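Local coordinates for protein transcription activator HlyU (Vibrio vulnificus, PDB 3JTH) that probably binds DNA as a winged helix-turn-helix dimer of the ArsR family and activates transcription, probably including that of the rtxA toxin gene, at residues G64-R69 and V75-K80; E23-I28 and A58-D63; L37-L42 and S51-H56. One frame throughout, in Å; residues are numbered along the deposited sequence.

Contact 1. Residues G64-R69 and V75-K80; sequences GLVTTR and VYYTLK
The carbonyl oxygen of Thr78 is met by two donors from successive residues of the facing strand. Thr67 N gives Thr78 O a hydrogen bond of 2.8 Å, and Val66 CA approaches Thr78 O as a C-H donor at 3.2 Å. Thr78 N bonds back to Thr67 O, completing an antiparallel hydrogen-bonded pair. Arg69 and Tyr76 make another: Tyr76 N to Arg69 O is a sound 2.8 Å, its return from Arg69 N weak. Beyond the strands the ladder gains one bond, Lys80 N to Leu65 O. Between the pairs, Thr68 and Tyr77 lie side by side and point the same way. Thr68 CG2 reaches Tyr77 CE2 at 3.3 Å, oblique to the ring, whereas Val66 CG1 lies at the ring edge, in its plane. Thr67, on the face opposite Thr68 and Tyr77, is crossed at about a right angle by the side chain of Lys80, fully extended with CG anti to the backbone N (chi1 -178°), Lys80 CB lying 3.1 Å from Thr67 OG1. This hairpin is the wing of a winged helix-turn-helix domain. The poorly ordered Arg69 forms a salt bridge with Glu71 in the turn. Strand 37-38 bonds to Tyr77 from the other edge, Val66 and Leu79 pack on Leu29 of helix 23-31, and Tyr77 rests on Leu57 of helix 50-62.

Contact 2. Residues E23-I28 and A58-D63; sequences ERRLQI and AWLRRD
A cation-pi stack with an aliphatic patch beside it joins Arg25 of helix 23-31 to Trp59 and Leu60 near the end of helix 50-62. The short helical segments run at 74° with axes 11.0 Å apart, a gap bridged by side chains alone. The guanidinium of Arg25 lies flat over one face of the indole, planes 14° apart, and Arg25 CZ stands 3.8 Å from the centroid of the Trp59 six-membered ring. A bend at chi3 (-67°) turns the guanidinium onto the ring, while Arg25 CD touches both Trp59 CE3 and Leu60 CD1 at 3.4 Å. Carbonyl oxygens at the end of helix 2-20 fix the rotation of the guanidinium: Arg25 NE donates to Ala19 O and, weakly, NH2 to Lys18 O. The opposite face of the indole is approached by the less ordered Arg62, so the ring lies between two arginines. Deeper in, the other branch of Leu60 meets Ile28, with Leu60 CD2 3.6 Å from Ile28 CG2. Helix 23-31 crossing helix 50-62 in this way belongs to the three-helix core of winged helix-turn-helix regulators of the ArsR family.

Contact 3. Residues L37-L42 and S51-H56; sequences LSVGEL and SALSQH
Leu53 aims a single methyl, CD2, into the angle between Val39 and Leu42, and the closest contacts are made by it. From helix 50-62 its CG stands anti to the backbone N (chi1 179°), which carries the branch straight out toward the facing helix. Leu53 CD2 comes to 3.7 Å from Val39 CG1 and to the same 3.7 Å from Leu42 CB. It also lies 3.5 Å from Val39 O, so the methyl touches helix backbone as well as side chains. The chains of Val39 and Leu53 run obliquely to each other: of the two valine methyls it is CG1 that meets Leu53 CD2, whereas CG2 is turned to the ring of Tyr77 in strand 76-79. Leu42 presents its CB rather than its branched end. Helices 39-46 and 50-62 are the two helices of the helix-turn-helix, and the second is probably the recognition helix, as in other ArsR-family regulators; Leu53 is on its inner side, where its other methyl packs on Ile28 of helix 23-31. The first helix is held at its start by a capping box. Ser38 N donates to Glu41 OE2 at 3.2 Å, reaching the oxygen on its anti side and 32° out of the carboxylate plane, and Glu41 N answers with a weak bond of 3.4 Å to Ser38 OG. Val39 follows directly after this cap, in the first turn of the helix.

In the fold
Contacts 2 and 3 share helix 50-62 and have centres about 10 Å apart; contact 3 is nested in the loop that contact 2 closes. They meet where Ile28 and Arg25 pack on His56, Ile28 CD1 lying 3.5 Å from His56 CB and Arg25 CG 3.7 Å from His56 ND1. Contact 1 follows along the chain, about 10 Å from contact 2 and 11 Å from contact 3, centre to centre. A Schellman motif with Gly64 at C-prime ends helix 50-62 and starts the wing, Leu65 N lying 3.0 Å from Leu60 O. Strand 37-38 ties contact 3 to the same sheet, Tyr77 N being 2.7 Å from Leu37 O. Together they join wing, helix-turn-helix and helix 23-31 of one probable DNA-binding unit.

Contact 1. Residues G64-R69 and V75-K80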
loop_
_atom_site.group_PDB
_atom_site.type_symbol
_atom_site.label_atom_id
_atom_site.label_comp_id
_atom_site.label_asym_id
_atom_site.label_seq_id
_atom_site.Cartn_x
_atom_site.Cartn_y
_atom_site.Cartn_z
ATOM N N GLY A 64 4.811 -12.569 -8.047
ATOM C CA GLY A 64 5.473 -13.315 -6.994
ATOM C C GLY A 64 5.010 -13.031 -5.579
ATOM O O GLY A 64 5.822 -13.060 -4.656
ATOM N N LEU A 65 3.722 -12.757 -5.395
ATOM C CA LEU A 65 3.194 -12.480 -4.059
ATOM C C LEU A 65 2.580 -13.724 -3.414
ATOM O O LEU A 65 2.323 -13.747 -2.211
ATOM C CB LEU A 65 2.149 -11.357 -4.109
ATOM C CG LEU A 65 2.652 -9.938 -4.409
ATOM C CD1 LEU A 65 1.495 -8.956 -4.333
ATOM C CD2 LEU A 65 3.737 -9.548 -3.415
ATOM N N VAL A 66 2.352 -14.753 -4.218
ATOM C CA VAL A 66 1.769 -15.997 -3.734
ATOM C C VAL A 66 2.445 -17.172 -4.416
ATOM O O VAL A 66 2.904 -17.046 -5.548
ATOM C CB VAL A 66 0.250 -16.048 -4.038
ATOM C CG1 VAL A 66 -0.310 -17.424 -3.721
ATOM C CG2 VAL A 66 -0.477 -14.988 -3.224
ATOM N N THR A 67 2.525 -18.307 -3.723
ATOM C CA THR A 67 3.135 -19.508 -4.287
ATOM C C THR A 67 2.162 -20.662 -4.148
ATOM O O THR A 67 1.088 -20.510 -3.571
ATOM C CB THR A 67 4.438 -19.908 -3.569
ATOM O OG1 THR A 67 5.004 -18.769 -2.917
ATOM C CG2 THR A 67 5.442 -20.427 -4.575
ATOM N N THR A 68 2.538 -21.821 -4.670
ATOM C CA THR A 68 1.670 -22.984 -4.593
ATOM C C THR A 68 2.384 -24.185 -3.991
ATOM O O THR A 68 3.611 -24.176 -3.824
ATOM C CB THR A 68 1.141 -23.376 -5.988
ATOM O OG1 THR A 68 2.243 -23.575 -6.879
ATOM C CG2 THR A 68 0.249 -22.281 -6.549
ATOM N N ARG A 69 1.589 -25.204 -3.669
ATOM C CA ARG A 69 2.046 -26.465 -3.082
ATOM C C ARG A 69 0.955 -27.473 -3.460
ATOM O O ARG A 69 -0.147 -27.437 -2.910
ATOM C CB ARG A 69 2.154 -26.321 -1.559
ATOM C CG ARG A 69 2.924 -27.426 -0.846
ATOM C CD ARG A 69 1.999 -28.323 -0.036
ATOM N NE ARG A 69 1.651 -29.554 -0.742
ATOM C CZ ARG A 69 2.503 -30.550 -0.967
ATOM N NH1 ARG A 69 3.758 -30.466 -0.539
ATOM N NH2 ARG A 69 2.107 -31.635 -1.620
ATOM N N VAL A 75 -4.300 -28.177 -5.180
ATOM C CA VAL A 75 -3.229 -27.210 -4.965
ATOM C C VAL A 75 -3.531 -26.235 -3.824
ATOM O O VAL A 75 -4.676 -25.820 -3.625
ATOM C CB VAL A 75 -2.973 -26.397 -6.258
ATOM C CG1 VAL A 75 -1.954 -25.299 -6.006
ATOM C CG2 VAL A 75 -2.503 -27.331 -7.367
ATOM N N TYR A 76 -2.501 -25.876 -3.069
ATOM C CA TYR A 76 -2.664 -24.932 -1.968
ATOM C C TYR A 76 -1.850 -23.678 -2.224
ATOM O O TYR A 76 -0.675 -23.749 -2.607
ATOM C CB TYR A 76 -2.218 -25.556 -0.643
ATOM C CG TYR A 76 -3.092 -26.685 -0.168
ATOM C CD1 TYR A 76 -4.295 -26.435 0.492
ATOM C CD2 TYR A 76 -2.720 -28.012 -0.380
ATOM C CE1 TYR A 76 -5.110 -27.485 0.932
ATOM C CE2 TYR A 76 -3.525 -29.069 0.052
ATOM C CZ TYR A 76 -4.718 -28.798 0.708
ATOM O OH TYR A 76 -5.507 -29.843 1.138
ATOM N N TYR A 77 -2.479 -22.529 -2.008
ATOM C CA TYR A 77 -1.819 -21.260 -2.196
ATOM C C TYR A 77 -1.411 -20.683 -0.852
ATOM O O TYR A 77 -2.068 -20.925 0.165
ATOM C CB TYR A 77 -2.747 -20.289 -2.934
ATOM C CG TYR A 77 -3.115 -20.782 -4.308
ATOM C CD1 TYR A 77 -4.084 -21.770 -4.477
ATOM C CD2 TYR A 77 -2.451 -20.307 -5.439
ATOM C CE1 TYR A 77 -4.381 -22.276 -5.733
ATOM C CE2 TYR A 77 -2.740 -20.807 -6.706
ATOM C CZ TYR A 77 -3.705 -21.791 -6.847
ATOM O OH TYR A 77 -3.993 -22.295 -8.092
ATOM N N THR A 78 -0.323 -19.920 -0.856
ATOM C CA THR A 78 0.189 -19.295 0.357
ATOM C C THR A 78 0.959 -18.044 -0.046
ATOM O O THR A 78 1.347 -17.895 -1.209
ATOM C CB THR A 78 1.129 -20.270 1.129
ATOM O OG1 THR A 78 1.455 -19.725 2.410
ATOM C CG2 THR A 78 2.415 -20.505 0.359
ATOM N N LEU A 79 1.177 -17.136 0.895
ATOM C CA LEU A 79 1.913 -15.919 0.576
ATOM C C LEU A 79 3.354 -16.268 0.252
ATOM O O LEU A 79 3.864 -17.287 0.704
ATOM C CB LEU A 79 1.856 -14.926 1.740
ATOM C CG LEU A 79 0.455 -14.345 1.985
ATOM C CD1 LEU A 79 0.490 -13.349 3.132
ATOM C CD2 LEU A 79 -0.031 -13.647 0.720
ATOM N N LYS A 80 4.008 -15.427 -0.538
ATOM C CA LYS A 80 5.390 -15.686 -0.909
ATOM C C LYS A 80 6.397 -14.676 -0.367
ATOM O O LYS A 80 7.238 -15.019 0.469
ATOM C CB LYS A 80 5.519 -15.776 -2.433
ATOM C CG LYS A 80 6.934 -16.086 -2.926
ATOM C CD LYS A 80 6.967 -16.330 -4.430
ATOM C CE LYS A 80 8.358 -16.756 -4.892
ATOM N NZ LYS A 80 8.379 -17.165 -6.328
#

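Contact 2. Residues E23-I28 and A58-D63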
loop_
_atom_site.group_PDB
_atom_site.type_symbol
_atom_site.label_atom_id
_atom_site.label_comp_id
_atom_site.label_asym_id
_atom_site.label_seq_id
_atom_site.Cartn_x
_atom_site.Cartn_y
_atom_site.Cartn_z
ATOM N N GLU A 23 -9.035 -4.594 -4.864
ATOM C CA GLU A 23 -9.939 -5.276 -3.956
ATOM C C GLU A 23 -9.817 -6.801 -3.879
ATOM O O GLU A 23 -9.528 -7.361 -2.814
ATOM C CB GLU A 23 -11.376 -4.910 -4.311
ATOM C CG GLU A 23 -11.696 -3.452 -4.075
ATOM C CD GLU A 23 -13.002 -3.050 -4.718
ATOM O OE1 GLU A 23 -13.072 -3.065 -5.961
ATOM O OE2 GLU A 23 -13.955 -2.731 -3.978
ATOM N N ARG A 24 -10.052 -7.476 -4.999
ATOM C CA ARG A 24 -10.000 -8.929 -5.011
ATOM C C ARG A 24 -8.638 -9.515 -4.666
ATOM O O ARG A 24 -8.559 -10.540 -3.994
ATOM C CB ARG A 24 -10.494 -9.462 -6.358
ATOM C CG ARG A 24 -11.985 -9.236 -6.583
ATOM C CD ARG A 24 -12.785 -9.768 -5.394
ATOM N NE ARG A 24 -14.223 -9.819 -5.651
ATOM C CZ ARG A 24 -15.124 -10.337 -4.815
ATOM N NH1 ARG A 24 -14.755 -10.859 -3.647
ATOM N NH2 ARG A 24 -16.406 -10.336 -5.154
ATOM N N ARG A 25 -7.566 -8.877 -5.113
ATOM C CA ARG A 25 -6.246 -9.387 -4.793
ATOM C C ARG A 25 -5.965 -9.246 -3.294
ATOM O O ARG A 25 -5.441 -10.168 -2.663
ATOM C CB ARG A 25 -5.167 -8.640 -5.574
ATOM C CG ARG A 25 -5.226 -8.881 -7.078
ATOM C CD ARG A 25 -3.902 -8.494 -7.739
ATOM N NE ARG A 25 -3.632 -7.062 -7.680
ATOM C CZ ARG A 25 -3.879 -6.212 -8.673
ATOM N NH1 ARG A 25 -4.405 -6.648 -9.810
ATOM N NH2 ARG A 25 -3.581 -4.926 -8.537
ATOM N N LEU A 26 -6.316 -8.094 -2.725
ATOM C CA LEU A 26 -6.065 -7.876 -1.305
ATOM C C LEU A 26 -6.860 -8.866 -0.471
ATOM O O LEU A 26 -6.349 -9.438 0.491
ATOM C CB LEU A 26 -6.410 -6.434 -0.908
ATOM C CG LEU A 26 -5.855 -6.038 0.465
ATOM C CD1 LEU A 26 -4.337 -6.224 0.475
ATOM C CD2 LEU A 26 -6.208 -4.600 0.792
ATOM N N GLN A 27 -8.108 -9.095 -0.847
ATOM C CA GLN A 27 -8.925 -10.037 -0.098
ATOM C C GLN A 27 -8.250 -11.403 -0.104
ATOM O O GLN A 27 -8.209 -12.095 0.907
ATOM C CB GLN A 27 -10.323 -10.121 -0.710
ATOM C CG GLN A 27 -11.101 -8.819 -0.595
ATOM C CD GLN A 27 -12.464 -8.876 -1.279
ATOM O OE1 GLN A 27 -13.120 -7.848 -1.466
ATOM N NE2 GLN A 27 -12.890 -10.075 -1.654
ATOM N N ILE A 28 -7.711 -11.776 -1.257
ATOM C CA ILE A 28 -7.027 -13.050 -1.404
ATOM C C ILE A 28 -5.757 -13.055 -0.560
ATOM O O ILE A 28 -5.478 -14.016 0.152
ATOM C CB ILE A 28 -6.650 -13.308 -2.874
ATOM C CG1 ILE A 28 -7.919 -13.555 -3.697
ATOM C CG2 ILE A 28 -5.689 -14.481 -2.957
ATOM C CD1 ILE A 28 -7.685 -13.515 -5.199
ATOM N N ALA A 58 -3.514 -16.107 -10.857
ATOM C CA ALA A 58 -2.483 -16.097 -11.890
ATOM C C ALA A 58 -1.687 -14.804 -11.770
ATOM O O ALA A 58 -0.460 -14.821 -11.777
ATOM C CB ALA A 58 -3.123 -16.208 -13.281
ATOM N N TRP A 59 -2.402 -13.687 -11.638
ATOM C CA TRP A 59 -1.793 -12.364 -11.512
ATOM C C TRP A 59 -0.877 -12.289 -10.280
ATOM O O TRP A 59 0.269 -11.812 -10.366
ATOM C CB TRP A 59 -2.886 -11.299 -11.406
ATOM C CG TRP A 59 -2.492 -9.966 -11.962
ATOM C CD1 TRP A 59 -2.675 -9.526 -13.243
ATOM C CD2 TRP A 59 -1.836 -8.900 -11.262
ATOM N NE1 TRP A 59 -2.177 -8.253 -13.383
ATOM C CE2 TRP A 59 -1.657 -7.843 -12.184
ATOM C CE3 TRP A 59 -1.384 -8.733 -9.945
ATOM C CZ2 TRP A 59 -1.041 -6.635 -11.833
ATOM C CZ3 TRP A 59 -0.769 -7.527 -9.595
ATOM C CH2 TRP A 59 -0.605 -6.495 -10.538
ATOM N N LEU A 60 -1.397 -12.747 -9.139
ATOM C CA LEU A 60 -0.652 -12.748 -7.880
ATOM C C LEU A 60 0.646 -13.545 -8.029
ATOM O O LEU A 60 1.694 -13.141 -7.515
ATOM C CB LEU A 60 -1.526 -13.342 -6.763
ATOM C CG LEU A 60 -2.116 -12.394 -5.704
ATOM C CD1 LEU A 60 -2.144 -10.949 -6.202
ATOM C CD2 LEU A 60 -3.517 -12.880 -5.331
ATOM N N ARG A 61 0.560 -14.675 -8.731
ATOM C CA ARG A 61 1.712 -15.534 -8.995
ATOM C C ARG A 61 2.764 -14.674 -9.672
ATOM O O ARG A 61 3.856 -14.462 -9.150
ATOM C CB ARG A 61 1.337 -16.657 -9.968
ATOM C CG ARG A 61 0.670 -17.886 -9.367
ATOM C CD ARG A 61 1.695 -18.863 -8.807
ATOM N NE ARG A 61 1.298 -20.254 -9.013
ATOM C CZ ARG A 61 1.317 -20.871 -10.191
ATOM N NH1 ARG A 61 1.716 -20.221 -11.277
ATOM N NH2 ARG A 61 0.941 -22.140 -10.285
ATOM N N ARG A 62 2.392 -14.189 -10.853
ATOM C CA ARG A 62 3.229 -13.354 -11.703
ATOM C C ARG A 62 4.058 -12.337 -10.929
ATOM O O ARG A 62 5.267 -12.229 -11.135
ATOM C CB ARG A 62 2.335 -12.634 -12.714
ATOM C CG ARG A 62 3.061 -11.817 -13.759
ATOM C CD ARG A 62 2.072 -10.938 -14.510
ATOM N NE ARG A 62 2.145 -9.540 -14.088
ATOM C CZ ARG A 62 2.002 -9.112 -12.837
ATOM N NH1 ARG A 62 1.770 -9.968 -11.853
ATOM N NH2 ARG A 62 2.102 -7.819 -12.565
ATOM N N ASP A 63 3.400 -11.585 -10.048
ATOM C CA ASP A 63 4.089 -10.577 -9.250
ATOM C C ASP A 63 4.807 -11.239 -8.065
ATOM O O ASP A 63 5.337 -10.556 -7.195
ATOM C CB ASP A 63 3.094 -9.532 -8.740
ATOM C CG ASP A 63 3.687 -8.132 -8.700
ATOM O OD1 ASP A 63 3.736 -7.475 -9.764
ATOM O OD2 ASP A 63 4.116 -7.691 -7.610
#

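Contact 3. Residues L37-L42 and S51-H56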
loop_
_atom_site.group_PDB
_atom_site.type_symbol
_atom_site.label_atom_id
_atom_site.label_comp_id
_atom_site.label_asym_id
_atom_site.label_seq_id
_atom_site.Cartn_x
_atom_site.Cartn_y
_atom_site.Cartn_z
ATOM N N LEU A 37 -4.464 -22.208 1.467
ATOM C CA LEU A 37 -5.836 -22.499 1.061
ATOM C C LEU A 37 -5.887 -22.995 -0.380
ATOM O O LEU A 37 -5.074 -22.598 -1.227
ATOM C CB LEU A 37 -6.712 -21.253 1.182
ATOM C CG LEU A 37 -6.895 -20.587 2.544
ATOM C CD1 LEU A 37 -7.746 -19.337 2.354
ATOM C CD2 LEU A 37 -7.542 -21.560 3.520
ATOM N N SER A 38 -6.844 -23.877 -0.641
ATOM C CA SER A 38 -7.059 -24.420 -1.975
ATOM C C SER A 38 -8.066 -23.508 -2.682
ATOM O O SER A 38 -8.706 -22.662 -2.051
ATOM C CB SER A 38 -7.658 -25.820 -1.889
ATOM O OG SER A 38 -8.970 -25.762 -1.339
ATOM N N VAL A 39 -8.198 -23.696 -3.991
ATOM C CA VAL A 39 -9.130 -22.929 -4.807
ATOM C C VAL A 39 -10.538 -22.997 -4.199
ATOM O O VAL A 39 -11.235 -21.978 -4.085
ATOM C CB VAL A 39 -9.183 -23.494 -6.250
ATOM C CG1 VAL A 39 -10.170 -22.711 -7.086
ATOM C CG2 VAL A 39 -7.802 -23.431 -6.879
ATOM N N GLY A 40 -10.956 -24.202 -3.821
ATOM C CA GLY A 40 -12.280 -24.377 -3.246
ATOM C C GLY A 40 -12.510 -23.570 -1.982
ATOM O O GLY A 40 -13.546 -22.922 -1.833
ATOM N N GLU A 41 -11.546 -23.613 -1.065
ATOM C CA GLU A 41 -11.671 -22.859 0.179
ATOM C C GLU A 41 -11.725 -21.360 -0.097
ATOM O O GLU A 41 -12.495 -20.640 0.535
ATOM C CB GLU A 41 -10.510 -23.191 1.119
ATOM C CG GLU A 41 -10.699 -24.521 1.861
ATOM C CD GLU A 41 -9.401 -25.123 2.398
ATOM O OE1 GLU A 41 -9.481 -26.100 3.171
ATOM O OE2 GLU A 41 -8.304 -24.643 2.047
ATOM N N LEU A 42 -10.912 -20.897 -1.047
ATOM C CA LEU A 42 -10.868 -19.487 -1.419
ATOM C C LEU A 42 -12.141 -18.969 -2.107
ATOM O O LEU A 42 -12.649 -17.894 -1.765
ATOM C CB LEU A 42 -9.668 -19.230 -2.339
ATOM C CG LEU A 42 -8.286 -19.083 -1.697
ATOM C CD1 LEU A 42 -7.210 -19.185 -2.764
ATOM C CD2 LEU A 42 -8.207 -17.745 -0.965
ATOM N N SER A 51 -13.419 -18.890 -12.146
ATOM C CA SER A 51 -12.660 -18.171 -13.160
ATOM C C SER A 51 -12.152 -16.809 -12.693
ATOM O O SER A 51 -11.037 -16.401 -13.063
ATOM C CB SER A 51 -13.479 -18.009 -14.446
ATOM O OG SER A 51 -14.501 -17.039 -14.319
ATOM N N ALA A 52 -12.951 -16.090 -11.901
ATOM C CA ALA A 52 -12.498 -14.788 -11.412
ATOM C C ALA A 52 -11.279 -15.041 -10.547
ATOM O O ALA A 52 -10.261 -14.363 -10.685
ATOM C CB ALA A 52 -13.596 -14.090 -10.583
ATOM N N LEU A 53 -11.390 -16.040 -9.675
ATOM C CA LEU A 53 -10.307 -16.401 -8.763
ATOM C C LEU A 53 -9.072 -16.846 -9.530
ATOM O O LEU A 53 -7.951 -16.462 -9.195
ATOM C CB LEU A 53 -10.750 -17.528 -7.815
ATOM C CG LEU A 53 -9.697 -18.031 -6.813
ATOM C CD1 LEU A 53 -9.286 -16.897 -5.883
ATOM C CD2 LEU A 53 -10.260 -19.203 -6.003
ATOM N N SER A 54 -9.294 -17.659 -10.555
ATOM C CA SER A 54 -8.204 -18.162 -11.382
ATOM C C SER A 54 -7.383 -17.026 -11.964
ATOM O O SER A 54 -6.166 -17.123 -12.021
ATOM C CB SER A 54 -8.748 -19.028 -12.518
ATOM O OG SER A 54 -9.454 -20.140 -12.005
ATOM N N GLN A 55 -8.049 -15.957 -12.399
ATOM C CA GLN A 55 -7.363 -14.796 -12.970
ATOM C C GLN A 55 -6.525 -14.040 -11.934
ATOM O O GLN A 55 -5.345 -13.746 -12.167
ATOM C CB GLN A 55 -8.374 -13.823 -13.580
ATOM C CG GLN A 55 -9.225 -14.411 -14.687
ATOM C CD GLN A 55 -10.230 -13.410 -15.230
ATOM O OE1 GLN A 55 -9.858 -12.389 -15.814
ATOM N NE2 GLN A 55 -11.515 -13.697 -15.034
ATOM N N HIS A 56 -7.140 -13.705 -10.800
ATOM C CA HIS A 56 -6.441 -12.981 -9.737
ATOM C C HIS A 56 -5.257 -13.764 -9.216
ATOM O O HIS A 56 -4.201 -13.196 -8.952
ATOM C CB HIS A 56 -7.398 -12.661 -8.587
ATOM C CG HIS A 56 -8.340 -11.543 -8.898
ATOM N ND1 HIS A 56 -7.910 -10.260 -9.143
ATOM C CD2 HIS A 56 -9.683 -11.531 -9.061
ATOM C CE1 HIS A 56 -8.948 -9.500 -9.448
ATOM N NE2 HIS A 56 -10.035 -10.248 -9.406
#